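Local coordinates for AA10A (Thermobifida fusca, PDB 5UIZ), which is a copper-dependent lytic polysaccharide monooxygenase of the AA10 family that probably cleaves cellulose chains by oxidation, at residues A[94-99]-A[146-151]. Residues are numbered along the deposited sequence; the frame is centred on the assembly and turned at random. Where two conformers were deposited one is given.
Sequences GNHRAA and ADYFLV
The imidazole of His96 meets the phenol end of Tyr148 edge to edge, tying the short helix 96-99 to strand 146-154 at the side of the immunoglobulin-like beta-sandwich of this AA10 monooxygenase. The two side chains run to meet one another, each starting out toward the other segment. NE2 of His96 and OH of Tyr148 lie 2.9 Å apart in a hydrogen bond that is somewhat bent, at 141°; the hydroxyl sits at the imidazole edge, in its plane. With CG of Tyr148 between the backbone N and the carbonyl carbon (chi1 60°), the ring is directed at the helix, and the length of the phenol carries OH to the imidazole although the CA atoms of His96 and Tyr148 are 13.2 Å apart. The other ring nitrogen, ND1, is hydrogen-bonded to Tyr214 OH, so the buried imidazole is gripped at both nitrogens, which should hold its rotation. A phenylalanine in place of His96 would probably leave the hydroxyls of Tyr148 and Tyr214 without their shared partner. Ile203 and Trp167 also pack on His96. Beside the polar link, Leu150 brings CD1 to 4.3 Å from His96 CD2. The histidine's own segment covers one face of the imidazole, with Gly94 C 4.0 Å from the ring plane.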
ATOM      1  N   GLY A  94      -5.651  16.452   5.032  1.00 15.48           N
ATOM      2  CA  GLY A  94      -4.837  15.935   6.128  1.00 16.03           C
ATOM      3  C   GLY A  94      -5.619  15.002   7.037  1.00 14.58           C
ATOM      4  O   GLY A  94      -5.053  14.412   7.935  1.00 18.15           O
ATOM      5  N   ASN A  95      -6.914  14.847   6.828  1.00 14.55           N
ATOM      6  CA  ASN A  95      -7.731  14.093   7.772  1.00 14.43           C
ATOM      7  C   ASN A  95      -7.830  12.610   7.351  1.00 13.95           C
ATOM      8  O   ASN A  95      -8.904  12.105   7.031  1.00 13.21           O
ATOM      9  CB  ASN A  95      -9.099  14.757   7.926  1.00 15.17           C
ATOM     10  CG  ASN A  95      -9.037  16.010   8.795  1.00 15.57           C
ATOM     11  OD1 ASN A  95      -8.174  16.137   9.634  1.00 16.22           O
ATOM     12  ND2 ASN A  95      -9.952  16.912   8.592  1.00 16.34           N
ATOM     13  N   HIS A  96      -6.677  11.957   7.328  1.00 13.72           N
ATOM     14  CA  HIS A  96      -6.539  10.557   6.859  1.00 14.45           C
ATOM     15  C   HIS A  96      -7.466   9.596   7.608  1.00 15.11           C
ATOM     16  O   HIS A  96      -8.079   8.719   6.998  1.00 14.24           O
ATOM     17  CB  HIS A  96      -5.076  10.128   6.904  1.00 14.94           C
ATOM     18  CG  HIS A  96      -4.151  11.097   6.219  1.00 15.75           C
ATOM     19  ND1 HIS A  96      -4.230  11.389   4.866  1.00 17.50           N
ATOM     20  CD2 HIS A  96      -3.164  11.875   6.717  1.00 15.28           C
ATOM     21  CE1 HIS A  96      -3.318  12.305   4.575  1.00 17.01           C
ATOM     22  NE2 HIS A  96      -2.656  12.608   5.685  1.00 15.94           N
ATOM     23  N   ARG A  97      -7.590   9.776   8.925  0.53 15.98           N
ATOM     24  CA  ARG A  97      -8.456   8.912   9.729  0.53 17.21           C
ATOM     25  C   ARG A  97      -9.897   9.068   9.326  0.53 16.74           C
ATOM     26  O   ARG A  97     -10.635   8.079   9.260  0.53 16.28           O
ATOM     27  CB  ARG A  97      -8.318   9.164  11.242  0.53 19.62           C
ATOM     28  CG  ARG A  97      -7.556   8.096  12.009  0.53 21.86           C
ATOM     29  CD  ARG A  97      -7.697   8.308  13.522  0.53 24.76           C
ATOM     30  NE  ARG A  97      -6.957   7.311  14.328  0.53 27.40           N
ATOM     31  CZ  ARG A  97      -5.655   7.365  14.623  0.53 28.55           C
ATOM     32  NH1 ARG A  97      -5.127   6.401  15.356  0.53 28.74           N
ATOM     33  NH2 ARG A  97      -4.870   8.362  14.185  0.53 30.90           N
ATOM     34  N   ALA A  98     -10.311  10.292   9.006  1.00 15.64           N
ATOM     35  CA  ALA A  98     -11.693  10.485   8.613  1.00 14.24           C
ATOM     36  C   ALA A  98     -11.905   9.865   7.249  1.00 14.33           C
ATOM     37  O   ALA A  98     -13.013   9.368   6.974  1.00 14.23           O
ATOM     38  CB  ALA A  98     -12.070  11.935   8.558  1.00 14.37           C
ATOM     39  N   ALA A  99     -10.919   9.993   6.354  1.00 12.58           N
ATOM     40  CA  ALA A  99     -11.104   9.496   5.025  1.00 13.03           C
ATOM     41  C   ALA A  99     -11.074   7.975   4.935  1.00 13.26           C
ATOM     42  O   ALA A  99     -11.671   7.443   4.035  1.00 14.66           O
ATOM     43  CB  ALA A  99     -10.108  10.082   4.068  1.00 13.43           C
ATOM     44  N   ALA A 146       6.339  15.545  -3.322  1.00 20.93           N
ATOM     45  CA  ALA A 146       5.661  15.131  -2.122  1.00 19.62           C
ATOM     46  C   ALA A 146       5.810  16.243  -1.082  1.00 19.22           C
ATOM     47  O   ALA A 146       6.914  16.838  -0.939  1.00 20.09           O
ATOM     48  CB  ALA A 146       6.280  13.851  -1.637  1.00 20.69           C
ATOM     49  N   ASP A 147       4.707  16.572  -0.427  1.00 18.73           N
ATOM     50  CA  ASP A 147       4.697  17.475   0.747  1.00 19.36           C
ATOM     51  C   ASP A 147       5.228  16.730   1.938  1.00 19.60           C
ATOM     52  O   ASP A 147       6.010  17.288   2.746  1.00 20.19           O
ATOM     53  CB  ASP A 147       3.318  17.964   1.073  1.00 19.62           C
ATOM     54  CG  ASP A 147       2.769  18.840   0.019  1.00 21.50           C
ATOM     55  OD1 ASP A 147       3.513  19.336  -0.863  1.00 22.82           O
ATOM     56  OD2 ASP A 147       1.558  19.074   0.075  1.00 25.59           O
ATOM     57  N   TYR A 148       4.872  15.463   1.996  1.00 16.88           N
ATOM     58  CA  TYR A 148       5.401  14.548   3.018  1.00 16.83           C
ATOM     59  C   TYR A 148       5.023  13.105   2.688  1.00 15.72           C
ATOM     60  O   TYR A 148       4.166  12.854   1.858  1.00 16.91           O
ATOM     61  CB  TYR A 148       4.826  14.901   4.404  1.00 17.09           C
ATOM     62  CG  TYR A 148       3.297  14.820   4.464  1.00 16.81           C
ATOM     63  CD1 TYR A 148       2.646  13.608   4.693  1.00 16.61           C
ATOM     64  CD2 TYR A 148       2.522  15.940   4.301  1.00 16.33           C
ATOM     65  CE1 TYR A 148       1.251  13.524   4.719  1.00 16.67           C
ATOM     66  CE2 TYR A 148       1.137  15.869   4.345  1.00 17.07           C
ATOM     67  CZ  TYR A 148       0.512  14.657   4.576  1.00 18.03           C
ATOM     68  OH  TYR A 148      -0.853  14.589   4.605  1.00 19.38           O
ATOM     69  N   PHE A 149       5.655  12.182   3.369  1.00 16.24           N
ATOM     70  CA  PHE A 149       5.257  10.799   3.427  1.00 17.32           C
ATOM     71  C   PHE A 149       5.085  10.470   4.884  1.00 17.63           C
ATOM     72  O   PHE A 149       5.914  10.940   5.709  1.00 18.61           O
ATOM     73  CB  PHE A 149       6.351   9.898   2.919  1.00 18.08           C
ATOM     74  CG  PHE A 149       6.633  10.050   1.477  1.00 17.51           C
ATOM     75  CD1 PHE A 149       5.957   9.267   0.547  1.00 17.68           C
ATOM     76  CD2 PHE A 149       7.590  10.927   1.048  1.00 16.61           C
ATOM     77  CE1 PHE A 149       6.219   9.384  -0.792  1.00 17.71           C
ATOM     78  CE2 PHE A 149       7.875  11.045  -0.300  1.00 16.63           C
ATOM     79  CZ  PHE A 149       7.185  10.273  -1.228  1.00 16.92           C
ATOM     80  N   LEU A 150       4.035   9.724   5.208  1.00 16.59           N
ATOM     81  CA  LEU A 150       3.906   9.062   6.545  1.00 16.97           C
ATOM     82  C   LEU A 150       4.011   7.561   6.372  1.00 16.17           C
ATOM     83  O   LEU A 150       3.449   7.032   5.444  1.00 18.35           O
ATOM     84  CB  LEU A 150       2.562   9.404   7.185  1.00 17.12           C
ATOM     85  CG  LEU A 150       2.365  10.900   7.354  1.00 19.21           C
ATOM     86  CD1 LEU A 150       0.960  11.231   7.837  1.00 20.52           C
ATOM     87  CD2 LEU A 150       3.389  11.459   8.315  1.00 20.37           C
ATOM     88  N   VAL A 151       4.779   6.878   7.201  1.00 14.48           N
ATOM     89  CA  VAL A 151       4.924   5.443   7.086  1.00 14.64           C
ATOM     90  C   VAL A 151       4.530   4.833   8.390  1.00 15.28           C
ATOM     91  O   VAL A 151       5.174   5.111   9.420  1.00 15.27           O
ATOM     92  CB  VAL A 151       6.358   5.040   6.715  1.00 14.31           C
ATOM     93  CG1 VAL A 151       6.473   3.521   6.564  1.00 15.11           C
ATOM     94  CG2 VAL A 151       6.777   5.676   5.415  1.00 13.25           C
TER